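Local coordinates for protein digeranylgeranylglycerophospholipid reductase (Sulfolobus acidocaldarius, PDB 3ATR) that reduces the double bonds of geranylgeranyl chains in archaeal membrane phospholipid precursors, using FAD, to give saturated archaeols, at residues A[49-54]-A[218-223]; A[172-177]-A[274-279]; A[336-341]-A[422-427]. All coordinates share one frame; numbering follows the deposited sequence.

Interaction 1 (A[49-54]-A[218-223]); sequences GDAVSK and WYFPKG. With FDA (dihydroflavine-adenine dinucleotide), chain B; DD9 (nonane), chain C.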
loop_
_atom_site.group_PDB
_atom_site.type_symbol
_atom_site.label_atom_id
_atom_site.label_comp_id
_atom_site.label_asym_id
_atom_site.label_seq_id
_atom_site.Cartn_x
_atom_site.Cartn_y
_atom_site.Cartn_z
ATOM N N GLY A 49 4.954 -8.250 -5.426
ATOM C CA GLY A 49 5.157 -8.273 -6.866
ATOM C C GLY A 49 6.434 -7.527 -7.226
ATOM O O GLY A 49 6.972 -7.722 -8.317
ATOM N N ASP A 50 6.901 -6.657 -6.314
ATOM C CA ASP A 50 8.179 -5.933 -6.468
ATOM C C ASP A 50 8.180 -4.823 -7.523
ATOM O O ASP A 50 9.239 -4.328 -7.850
ATOM C CB ASP A 50 9.378 -6.835 -6.704
ATOM C CG ASP A 50 9.622 -7.827 -5.551
ATOM O OD1 ASP A 50 9.277 -7.557 -4.402
ATOM O OD2 ASP A 50 10.171 -8.879 -5.835
ATOM N N ALA A 51 7.006 -4.370 -7.937
ATOM C CA ALA A 51 6.881 -3.320 -8.961
ATOM C C ALA A 51 6.544 -1.971 -8.357
ATOM O O ALA A 51 5.538 -1.836 -7.634
ATOM C CB ALA A 51 5.830 -3.696 -9.973
ATOM N N VAL A 52 7.351 -0.968 -8.695
ATOM C CA VAL A 52 7.159 0.375 -8.139
ATOM C C VAL A 52 7.386 1.397 -9.250
ATOM O O VAL A 52 8.390 1.353 -9.944
ATOM C CB VAL A 52 8.106 0.674 -6.932
ATOM C CG1 VAL A 52 7.741 2.057 -6.275
ATOM C CG2 VAL A 52 8.045 -0.427 -5.881
ATOM N N SER A 53 6.495 2.368 -9.368
ATOM C CA SER A 53 6.668 3.368 -10.425
ATOM C C SER A 53 7.860 4.269 -10.174
ATOM O O SER A 53 8.196 4.581 -9.035
ATOM C CB SER A 53 5.400 4.257 -10.584
ATOM O OG SER A 53 5.384 5.206 -9.548
ATOM N N LYS A 54 8.475 4.723 -11.259
ATOM C CA LYS A 54 9.493 5.741 -11.180
ATOM C C LYS A 54 8.889 7.037 -10.624
ATOM O O LYS A 54 9.561 7.742 -9.885
ATOM C CB LYS A 54 10.119 5.971 -12.578
ATOM C CG LYS A 54 11.195 7.051 -12.595
ATOM C CD LYS A 54 11.790 7.126 -14.000
ATOM C CE LYS A 54 12.246 8.538 -14.332
ATOM N NZ LYS A 54 12.759 8.590 -15.750
ATOM N N TRP A 218 -1.334 -11.353 -12.022
ATOM C CA TRP A 218 -0.270 -10.598 -12.652
ATOM C C TRP A 218 0.897 -11.479 -13.111
ATOM O O TRP A 218 1.089 -12.593 -12.629
ATOM C CB TRP A 218 0.244 -9.492 -11.724
ATOM C CG TRP A 218 1.023 -9.959 -10.549
ATOM C CD1 TRP A 218 2.369 -10.240 -10.484
ATOM C CD2 TRP A 218 0.518 -10.100 -9.210
ATOM N NE1 TRP A 218 2.732 -10.579 -9.190
ATOM C CE2 TRP A 218 1.614 -10.519 -8.386
ATOM C CE3 TRP A 218 -0.740 -9.905 -8.625
ATOM C CZ2 TRP A 218 1.486 -10.730 -6.994
ATOM C CZ3 TRP A 218 -0.883 -10.156 -7.218
ATOM C CH2 TRP A 218 0.242 -10.581 -6.435
ATOM N N TYR A 219 1.645 -10.951 -14.062
ATOM C CA TYR A 219 2.810 -11.614 -14.624
ATOM C C TYR A 219 3.794 -10.458 -14.763
ATOM O O TYR A 219 3.613 -9.598 -15.622
ATOM C CB TYR A 219 2.394 -12.280 -15.952
ATOM C CG TYR A 219 3.493 -12.935 -16.750
ATOM C CD1 TYR A 219 3.590 -14.337 -16.813
ATOM C CD2 TYR A 219 4.384 -12.171 -17.532
ATOM C CE1 TYR A 219 4.561 -14.944 -17.574
ATOM C CE2 TYR A 219 5.350 -12.796 -18.313
ATOM C CZ TYR A 219 5.433 -14.161 -18.319
ATOM O OH TYR A 219 6.429 -14.759 -19.095
ATOM N N PHE A 220 4.766 -10.365 -13.830
ATOM C CA PHE A 220 5.648 -9.193 -13.762
ATOM C C PHE A 220 7.078 -9.656 -14.072
ATOM O O PHE A 220 7.715 -10.209 -13.189
ATOM C CB PHE A 220 5.679 -8.600 -12.349
ATOM C CG PHE A 220 4.442 -7.815 -11.933
ATOM C CD1 PHE A 220 3.384 -7.584 -12.810
ATOM C CD2 PHE A 220 4.419 -7.238 -10.637
ATOM C CE1 PHE A 220 2.258 -6.802 -12.398
ATOM C CE2 PHE A 220 3.304 -6.470 -10.197
ATOM C CZ PHE A 220 2.246 -6.246 -11.085
ATOM N N PRO A 221 7.573 -9.415 -15.306
ATOM C CA PRO A 221 8.920 -9.914 -15.618
ATOM C C PRO A 221 10.016 -9.268 -14.796
ATOM O O PRO A 221 10.013 -8.040 -14.570
ATOM C CB PRO A 221 9.088 -9.599 -17.121
ATOM C CG PRO A 221 7.677 -9.581 -17.673
ATOM C CD PRO A 221 6.900 -8.881 -16.512
ATOM N N LYS A 222 10.929 -10.091 -14.293
ATOM C CA LYS A 222 12.077 -9.566 -13.555
ATOM C C LYS A 222 13.344 -9.666 -14.407
ATOM O O LYS A 222 14.439 -9.537 -13.903
ATOM C CB LYS A 222 12.246 -10.325 -12.237
ATOM C CG LYS A 222 11.142 -10.014 -11.237
ATOM C CD LYS A 222 11.318 -10.844 -9.967
ATOM C CE LYS A 222 10.717 -10.122 -8.760
ATOM N NZ LYS A 222 11.734 -9.109 -8.253
ATOM N N GLY A 223 13.152 -9.871 -15.709
ATOM C CA GLY A 223 14.262 -10.040 -16.663
ATOM C C GLY A 223 13.778 -10.798 -17.880
ATOM O O GLY A 223 12.584 -11.022 -18.071
HETATM P PA FDA B . 6.631 -4.506 5.463
HETATM O O1A FDA B . 5.724 -5.663 5.780
HETATM O O2A FDA B . 7.482 -4.590 4.222
HETATM O O5B FDA B . 7.706 -4.314 6.610
HETATM C C5B FDA B . 7.292 -4.391 8.021
HETATM C C4B FDA B . 8.509 -4.801 8.847
HETATM O O4B FDA B . 8.178 -4.771 10.237
HETATM C C3B FDA B . 8.981 -6.223 8.541
HETATM O O3B FDA B . 10.321 -6.177 8.014
HETATM C C2B FDA B . 8.850 -6.947 9.873
HETATM O O2B FDA B . 9.914 -7.840 10.181
HETATM C C1B FDA B . 8.877 -5.833 10.904
HETATM N N9A FDA B . 8.084 -6.064 12.126
HETATM C C8A FDA B . 6.751 -6.331 12.208
HETATM N N7A FDA B . 6.396 -6.336 13.526
HETATM C C5A FDA B . 7.518 -5.993 14.241
HETATM C C6A FDA B . 7.779 -5.835 15.594
HETATM N N6A FDA B . 6.794 -6.032 16.524
HETATM N N1A FDA B . 9.054 -5.513 15.975
HETATM C C2A FDA B . 10.070 -5.323 15.078
HETATM N N3A FDA B . 9.815 -5.470 13.741
HETATM C C4A FDA B . 8.565 -5.824 13.343
HETATM N N1 FDA B . 3.211 -3.068 -3.613
HETATM C C2 FDA B . 3.918 -2.552 -4.627
HETATM O O2 FDA B . 4.285 -1.372 -4.482
HETATM N N3 FDA B . 4.214 -3.273 -5.768
HETATM C C4 FDA B . 3.828 -4.554 -5.931
HETATM O O4 FDA B . 4.107 -5.182 -6.960
HETATM C C4X FDA B . 3.025 -5.192 -4.888
HETATM N N5 FDA B . 2.571 -6.468 -5.004
HETATM C C5X FDA B . 2.272 -7.111 -3.838
HETATM C C6 FDA B . 2.145 -8.507 -3.895
HETATM C C7 FDA B . 1.872 -9.233 -2.723
HETATM C C7M FDA B . 1.816 -10.771 -2.804
HETATM C C8 FDA B . 1.682 -8.545 -1.550
HETATM C C8M FDA B . 1.409 -9.296 -0.240
HETATM C C9 FDA B . 1.782 -7.121 -1.460
HETATM C C9A FDA B . 2.094 -6.388 -2.638
HETATM N N10 FDA B . 2.182 -4.948 -2.609
HETATM C C10 FDA B . 2.790 -4.356 -3.689
HETATM C "C1'" FDA B . 2.211 -4.251 -1.300
HETATM C "C2'" FDA B . 3.620 -3.976 -0.719
HETATM O "O2'" FDA B . 4.397 -5.175 -0.710
HETATM C "C3'" FDA B . 3.474 -3.458 0.715
HETATM O "O3'" FDA B . 2.404 -2.492 0.707
HETATM C "C4'" FDA B . 4.715 -2.769 1.266
HETATM O "O4'" FDA B . 5.850 -3.632 1.088
HETATM C "C5'" FDA B . 4.498 -2.556 2.774
HETATM O "O5'" FDA B . 5.674 -1.910 3.307
HETATM P P FDA B . 5.795 -1.763 4.889
HETATM O O1P FDA B . 7.176 -1.186 5.182
HETATM O O2P FDA B . 4.554 -1.048 5.358
HETATM O O3P FDA B . 5.617 -3.269 5.499
HETATM C C1 DD9 C . 5.218 1.233 -14.230
HETATM C C2 DD9 C . 5.270 0.408 -12.951
HETATM C C3 DD9 C . 4.084 0.796 -12.092
HETATM C C4 DD9 C . 4.123 0.037 -10.774
HETATM C C5 DD9 C . 3.107 -1.094 -10.798
HETATM C C6 DD9 C . 2.430 -1.156 -9.427
HETATM C C7 DD9 C . 1.264 -2.135 -9.339
HETATM C C8 DD9 C . 1.738 -3.223 -8.375
HETATM C C9 DD9 C . 0.748 -3.847 -7.420
#
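With CG anti to its carbonyl carbon (chi1 -60°), Asp50 holds its carboxylate in the path of Lys222, whose chain runs extended and then bends at its last torsion (chi4 -82°) to bring NZ within 2.9 Å of Asp50 OD2. The ammonium meets OD2 on its anti side, 18° out of the carboxylate plane, in a hydrogen-bonded salt bridge. Glu71 and Glu96 also pair with Lys222, so three carboxylates share one buried ammonium. Were the carboxylate lost to an alanine here, Lys222 would probably be left to the two glutamates, and its tie to the flavin-binding segment would go. One face of the Phe220 ring is covered by Trp218 CD1, while its edge receives Gly49 and the flavin O4. Phe220 CE2 lies 3.6 Å from that O4 and 3.8 Å from Ala51 CB. Ala51 reads the pyrimidine edge with its backbone: its O accepts from flavin N3 at 2.7 Å, nearly straight, and its N donates to O4 at 3.2 Å. Such backbone recognition of the isoalloxazine, with aromatic residues of the large mixed sheet beside it, fits the active site of a flavoprotein of the p-hydroxybenzoate hydroxylase type.

Interaction 2 (A[172-177]-A[274-279]); sequences LPITED and RPLYTM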
loop_
_atom_site.group_PDB
_atom_site.type_symbol
_atom_site.label_atom_id
_atom_site.label_comp_id
_atom_site.label_asym_id
_atom_site.label_seq_id
_atom_site.Cartn_x
_atom_site.Cartn_y
_atom_site.Cartn_z
ATOM N N LEU A 172 -8.093 4.043 21.800
ATOM C CA LEU A 172 -7.307 5.004 21.019
ATOM C C LEU A 172 -7.656 4.882 19.534
ATOM O O LEU A 172 -7.712 3.764 18.996
ATOM C CB LEU A 172 -5.803 4.757 21.189
ATOM C CG LEU A 172 -5.158 4.715 22.585
ATOM C CD1 LEU A 172 -3.666 4.494 22.450
ATOM C CD2 LEU A 172 -5.416 5.967 23.329
ATOM N N PRO A 173 -7.804 6.032 18.828
ATOM C CA PRO A 173 -8.147 5.936 17.395
ATOM C C PRO A 173 -7.059 5.291 16.569
ATOM O O PRO A 173 -7.368 4.757 15.495
ATOM C CB PRO A 173 -8.341 7.389 16.943
ATOM C CG PRO A 173 -8.079 8.260 18.137
ATOM C CD PRO A 173 -7.584 7.412 19.288
ATOM N N ILE A 174 -5.812 5.276 17.044
ATOM C CA ILE A 174 -4.803 4.608 16.218
ATOM C C ILE A 174 -4.779 3.091 16.361
ATOM O O ILE A 174 -3.884 2.437 15.797
ATOM C CB ILE A 174 -3.326 5.133 16.363
ATOM C CG1 ILE A 174 -3.042 5.422 17.801
ATOM C CG2 ILE A 174 -2.980 6.321 15.315
ATOM C CD1 ILE A 174 -2.812 4.186 18.573
ATOM N N THR A 175 -5.752 2.531 17.086
ATOM C CA THR A 175 -5.885 1.088 17.154
ATOM C C THR A 175 -6.900 0.569 16.110
ATOM O O THR A 175 -7.231 -0.619 16.105
ATOM C CB THR A 175 -6.287 0.575 18.570
ATOM O OG1 THR A 175 -7.552 1.146 18.983
ATOM C CG2 THR A 175 -5.248 0.936 19.574
ATOM N N GLU A 176 -7.410 1.469 15.268
ATOM C CA GLU A 176 -8.370 1.130 14.226
ATOM C C GLU A 176 -8.001 -0.171 13.481
ATOM O O GLU A 176 -6.865 -0.346 13.026
ATOM C CB GLU A 176 -8.516 2.311 13.233
ATOM C CG GLU A 176 -9.546 1.996 12.139
ATOM C CD GLU A 176 -9.598 3.053 11.033
ATOM O OE1 GLU A 176 -8.910 4.109 11.138
ATOM O OE2 GLU A 176 -10.387 2.836 10.108
ATOM N N ASP A 177 -8.959 -1.085 13.389
ATOM C CA ASP A 177 -8.718 -2.442 12.843
ATOM C C ASP A 177 -9.129 -2.441 11.370
ATOM O O ASP A 177 -9.703 -1.465 10.871
ATOM C CB ASP A 177 -9.529 -3.490 13.645
ATOM C CG ASP A 177 -9.180 -4.968 13.285
ATOM O OD1 ASP A 177 -8.036 -5.305 12.869
ATOM O OD2 ASP A 177 -10.103 -5.811 13.457
ATOM N N ARG A 274 -9.068 3.172 2.265
ATOM C CA ARG A 274 -8.634 4.510 2.720
ATOM C C ARG A 274 -7.594 4.329 3.867
ATOM O O ARG A 274 -7.567 3.298 4.573
ATOM C CB ARG A 274 -9.880 5.300 3.136
ATOM C CG ARG A 274 -10.609 4.718 4.306
ATOM C CD ARG A 274 -12.139 5.035 4.292
ATOM N NE ARG A 274 -12.785 4.278 5.377
ATOM C CZ ARG A 274 -12.996 2.945 5.376
ATOM N NH1 ARG A 274 -12.641 2.156 4.352
ATOM N NH2 ARG A 274 -13.540 2.371 6.443
ATOM N N PRO A 275 -6.716 5.324 4.085
ATOM C CA PRO A 275 -5.792 5.068 5.192
ATOM C C PRO A 275 -6.467 5.090 6.607
ATOM O O PRO A 275 -7.623 5.442 6.745
ATOM C CB PRO A 275 -4.790 6.235 5.082
ATOM C CG PRO A 275 -5.525 7.327 4.297
ATOM C CD PRO A 275 -6.530 6.644 3.421
ATOM N N LEU A 276 -5.726 4.733 7.637
ATOM C CA LEU A 276 -6.204 4.955 9.026
ATOM C C LEU A 276 -6.823 6.332 9.173
ATOM O O LEU A 276 -6.236 7.333 8.681
ATOM C CB LEU A 276 -5.035 4.859 10.000
ATOM C CG LEU A 276 -4.483 3.588 10.628
ATOM C CD1 LEU A 276 -3.540 3.939 11.759
ATOM C CD2 LEU A 276 -5.600 2.674 11.129
ATOM N N TYR A 277 -7.990 6.449 9.817
ATOM C CA TYR A 277 -8.620 7.749 9.899
ATOM C C TYR A 277 -7.725 8.824 10.505
ATOM O O TYR A 277 -7.787 9.989 10.114
ATOM C CB TYR A 277 -9.931 7.693 10.690
ATOM C CG TYR A 277 -11.025 6.994 9.873
ATOM C CD1 TYR A 277 -11.451 7.539 8.654
ATOM C CD2 TYR A 277 -11.652 5.835 10.347
ATOM C CE1 TYR A 277 -12.473 6.920 7.885
ATOM C CE2 TYR A 277 -12.691 5.216 9.587
ATOM C CZ TYR A 277 -13.082 5.769 8.370
ATOM O OH TYR A 277 -14.106 5.176 7.623
ATOM N N THR A 278 -6.936 8.437 11.482
ATOM C CA THR A 278 -5.772 9.251 11.878
ATOM C C THR A 278 -4.551 8.347 11.892
ATOM O O THR A 278 -4.637 7.208 12.352
ATOM C CB THR A 278 -5.911 9.974 13.256
ATOM O OG1 THR A 278 -4.672 10.666 13.496
ATOM C CG2 THR A 278 -6.116 9.008 14.364
ATOM N N MET A 279 -3.431 8.841 11.312
ATOM C CA MET A 279 -2.146 8.121 11.350
ATOM C C MET A 279 -1.260 8.645 12.463
ATOM O O MET A 279 -0.097 8.276 12.540
ATOM C CB MET A 279 -1.420 8.276 9.991
ATOM C CG MET A 279 -2.330 7.602 8.924
ATOM S SD MET A 279 -1.827 8.063 7.224
ATOM C CE MET A 279 -0.421 7.001 7.100
HETATM O O HOH W 1 -8.065 5.868 13.055
#
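The carboxylate of Glu176 and the ring of Tyr277 lie almost parallel, their planes 7° apart, and meet near one side of the ring, where Glu176 OE2 comes within 3.3 Å of Tyr277 CD2. The ring also makes a cation-pi contact with Arg273, which forms a salt bridge to the same OE2. At the far end of the tyrosine, its OH sits in the guanidinium plane of Arg274, at the edge, taking a bond from Arg274 NE at 2.8 Å and a weaker one from NH2.

Glu176 reaches across because its chain is fully extended, CG anti to the backbone N (chi1 -179°). Its CB passes Leu276 CD2 at 3.6 Å, the two side chains running in opposite directions. Its OE1 then takes the Tyr277 backbone N on the syn lone pair, 2.8 Å away and nearly straight at 169°. A water adds to the join, donating to Glu176 OE1 at 2.7 Å and to Pro173 O while accepting from Thr278 N.

The other end of the contact is apolar: Pro173 CB rests on Thr278 CG2 at 3.8 Å, and Ile174 CG2 covers Thr278 O at 3.5 Å, leaving that buried carbonyl without a polar partner. One carboxylate thus gathers a peptide N-H, a water and an arginine, a setting that would probably favour its charged form and fix how the 3-10 turn and the 274-279 loop lie together.

Interaction 3 (A[336-341]-A[422-427]); sequences CYVNEY and ELYLNY. With PPV (pyrophosphate), chain D.
Val338 is wedged against Tyr424 and Tyr427 where helix 332-355 packs on the end of helix 410-425 and the loop that follows it, a contact in the largely helical C-terminal part of the chain. Its two methyls divide the work. CG1, anti to the backbone N (chi1 170°), lies near the plane of the Tyr424 ring at its edge and 3.9 Å from Tyr424 CB. CG2 turns to the second tyrosine, the two side chains crossing at about a right angle. Both tyrosines are in turn met edge-to-face by Trp437 of helix 434-451, so a third helix closes the buried side, and Tyr427 OH is held by a hydrogen bond to the backbone O of Tyr277.

The opposite border is looser. There Leu425 and Asn339, both exposed, cross obliquely at the rim, and Leu425 CD2 comes no nearer to Val338 O than 4.5 Å.

Away from this interface, helix 332-355 serves other parts of the molecule. Cys336 forms a disulfide with Cys311 in helix 302-322, and Tyr341, a residue of the phospholipid site, turns its ring edge to a bound pyrophosphate, which is hydrogen-bonded to His56, His298 and Lys344; the pyrophosphate may mimic the lipid's phosphate.

Within the interface itself the tightest approach puts Val338 CG1 3.2 Å from Tyr424 O.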
loop_
_atom_site.group_PDB
_atom_site.type_symbol
_atom_site.label_atom_id
_atom_site.label_comp_id
_atom_site.label_asym_id
_atom_site.label_seq_id
_atom_site.Cartn_x
_atom_site.Cartn_y
_atom_site.Cartn_z
ATOM N N CYS A 336 -0.270 16.198 5.649
ATOM C CA CYS A 336 0.715 15.833 4.626
ATOM C C CYS A 336 0.258 14.587 3.865
ATOM O O CYS A 336 0.238 14.559 2.624
ATOM C CB CYS A 336 2.048 15.503 5.305
ATOM S SG CYS A 336 3.364 14.993 4.157
ATOM N N TYR A 337 -0.101 13.534 4.612
ATOM C CA TYR A 337 -0.273 12.260 3.918
ATOM C C TYR A 337 -1.565 12.312 3.072
ATOM O O TYR A 337 -1.610 11.806 1.944
ATOM C CB TYR A 337 -0.332 11.071 4.894
ATOM C CG TYR A 337 -0.462 9.812 4.097
ATOM C CD1 TYR A 337 0.660 9.268 3.437
ATOM C CD2 TYR A 337 -1.707 9.199 3.944
ATOM C CE1 TYR A 337 0.544 8.131 2.656
ATOM C CE2 TYR A 337 -1.841 8.046 3.143
ATOM C CZ TYR A 337 -0.697 7.535 2.525
ATOM O OH TYR A 337 -0.873 6.444 1.743
ATOM N N VAL A 338 -2.603 12.945 3.620
ATOM C CA VAL A 338 -3.854 13.000 2.889
ATOM C C VAL A 338 -3.659 13.824 1.615
ATOM O O VAL A 338 -4.167 13.473 0.557
ATOM C CB VAL A 338 -4.982 13.567 3.750
ATOM C CG1 VAL A 338 -6.170 13.818 2.892
ATOM C CG2 VAL A 338 -5.308 12.519 4.875
ATOM N N ASN A 339 -2.885 14.906 1.687
ATOM C CA ASN A 339 -2.657 15.683 0.471
ATOM C C ASN A 339 -1.763 14.982 -0.564
ATOM O O ASN A 339 -1.997 15.120 -1.777
ATOM C CB ASN A 339 -2.136 17.098 0.822
ATOM C CG ASN A 339 -3.236 17.981 1.375
ATOM O OD1 ASN A 339 -3.319 18.214 2.574
ATOM N ND2 ASN A 339 -4.091 18.460 0.519
ATOM N N GLU A 340 -0.791 14.204 -0.098
ATOM C CA GLU A 340 0.141 13.514 -0.995
ATOM C C GLU A 340 -0.408 12.236 -1.628
ATOM O O GLU A 340 0.074 11.787 -2.714
ATOM C CB GLU A 340 1.460 13.208 -0.282
ATOM C CG GLU A 340 2.350 14.471 0.002
ATOM C CD GLU A 340 3.074 15.030 -1.263
ATOM O OE1 GLU A 340 3.015 14.409 -2.335
ATOM O OE2 GLU A 340 3.717 16.102 -1.181
ATOM N N TYR A 341 -1.366 11.603 -0.948
ATOM C CA TYR A 341 -1.809 10.261 -1.365
ATOM C C TYR A 341 -3.110 9.787 -0.743
ATOM O O TYR A 341 -3.883 9.077 -1.419
ATOM C CB TYR A 341 -0.739 9.191 -1.085
ATOM C CG TYR A 341 -0.852 7.977 -2.002
ATOM C CD1 TYR A 341 -0.227 7.975 -3.247
ATOM C CD2 TYR A 341 -1.558 6.821 -1.601
ATOM C CE1 TYR A 341 -0.289 6.858 -4.100
ATOM C CE2 TYR A 341 -1.663 5.706 -2.478
ATOM C CZ TYR A 341 -1.015 5.740 -3.718
ATOM O OH TYR A 341 -1.069 4.667 -4.579
ATOM N N GLU A 422 -13.166 15.374 -1.807
ATOM C CA GLU A 422 -13.218 16.721 -1.259
ATOM C C GLU A 422 -13.267 16.707 0.256
ATOM O O GLU A 422 -12.644 17.544 0.895
ATOM C CB GLU A 422 -14.390 17.483 -1.851
ATOM C CG GLU A 422 -14.117 17.932 -3.285
ATOM C CD GLU A 422 -15.328 18.582 -3.935
ATOM O OE1 GLU A 422 -16.193 19.104 -3.189
ATOM O OE2 GLU A 422 -15.410 18.597 -5.187
ATOM N N LEU A 423 -14.006 15.755 0.818
ATOM C CA LEU A 423 -14.032 15.495 2.278
ATOM C C LEU A 423 -12.640 15.251 2.887
ATOM O O LEU A 423 -12.268 15.846 3.919
ATOM C CB LEU A 423 -14.946 14.302 2.545
ATOM C CG LEU A 423 -15.496 14.062 3.943
ATOM C CD1 LEU A 423 -16.008 15.368 4.532
ATOM C CD2 LEU A 423 -16.608 12.997 3.892
ATOM N N TYR A 424 -11.846 14.434 2.196
ATOM C CA TYR A 424 -10.465 14.175 2.610
ATOM C C TYR A 424 -9.571 15.385 2.452
ATOM O O TYR A 424 -8.748 15.650 3.332
ATOM C CB TYR A 424 -9.884 12.985 1.856
ATOM C CG TYR A 424 -10.175 11.728 2.583
ATOM C CD1 TYR A 424 -9.169 11.080 3.283
ATOM C CD2 TYR A 424 -11.482 11.220 2.634
ATOM C CE1 TYR A 424 -9.448 9.917 4.034
ATOM C CE2 TYR A 424 -11.774 10.078 3.372
ATOM C CZ TYR A 424 -10.733 9.456 4.072
ATOM O OH TYR A 424 -11.024 8.320 4.806
ATOM N N LEU A 425 -9.731 16.129 1.363
ATOM C CA LEU A 425 -9.001 17.383 1.228
ATOM C C LEU A 425 -9.422 18.441 2.276
ATOM O O LEU A 425 -8.733 19.457 2.442
ATOM C CB LEU A 425 -9.063 17.910 -0.203
ATOM C CG LEU A 425 -8.296 17.005 -1.183
ATOM C CD1 LEU A 425 -8.435 17.530 -2.595
ATOM C CD2 LEU A 425 -6.826 16.803 -0.765
ATOM N N ASN A 426 -10.527 18.197 2.986
ATOM C CA ASN A 426 -10.955 19.061 4.112
ATOM C C ASN A 426 -10.729 18.317 5.434
ATOM O O ASN A 426 -11.497 18.416 6.398
ATOM C CB ASN A 426 -12.422 19.509 3.958
ATOM C CG ASN A 426 -12.635 20.431 2.766
ATOM O OD1 ASN A 426 -13.510 20.175 1.915
ATOM N ND2 ASN A 426 -11.846 21.506 2.686
ATOM N N TYR A 427 -9.604 17.597 5.486
ATOM C CA TYR A 427 -9.278 16.758 6.639
ATOM C C TYR A 427 -9.251 17.726 7.833
ATOM O O TYR A 427 -8.795 18.830 7.699
ATOM C CB TYR A 427 -7.867 16.098 6.436
ATOM C CG TYR A 427 -7.553 15.099 7.525
ATOM C CD1 TYR A 427 -7.977 13.763 7.410
ATOM C CD2 TYR A 427 -6.932 15.516 8.711
ATOM C CE1 TYR A 427 -7.778 12.873 8.429
ATOM C CE2 TYR A 427 -6.711 14.632 9.759
ATOM C CZ TYR A 427 -7.133 13.319 9.620
ATOM O OH TYR A 427 -6.907 12.412 10.632
HETATM O O11 PPV D . -1.359 4.597 -8.330
HETATM P P1 PPV D . -0.052 4.895 -7.644
HETATM O O21 PPV D . 0.397 6.330 -7.735
HETATM O O31 PPV D . 0.171 4.257 -6.297
HETATM O OPP PPV D . 1.032 4.098 -8.514
HETATM P P2 PPV D . 1.379 4.493 -10.030
HETATM O O12 PPV D . 2.122 5.814 -9.922
HETATM O O22 PPV D . 2.222 3.311 -10.430
HETATM O O32 PPV D . 0.044 4.571 -10.737
#

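In the fold
From the N terminus, the flavin-binding turn 49-54 comes first, and interaction 1 joins it to strand 217-221 of the large mixed sheet. Before that loop is closed, segment 172-177 begins interaction 2, which ends only at 274-279, so the two loops cross. Interaction 3 follows in series, closing a mostly helical excursion of 80 residues without a strand. Interactions 2 and 3 touch, with Met279 SD 3.5 Å from Tyr337 CD2, and tie the loops after strands 153-156 and 261-271 to the C-terminal helices. Interaction 1 lies on the opposite side of the chain's centre, its centre about 28 Å from that of interaction 3, with pyrophosphate reaching residues of both.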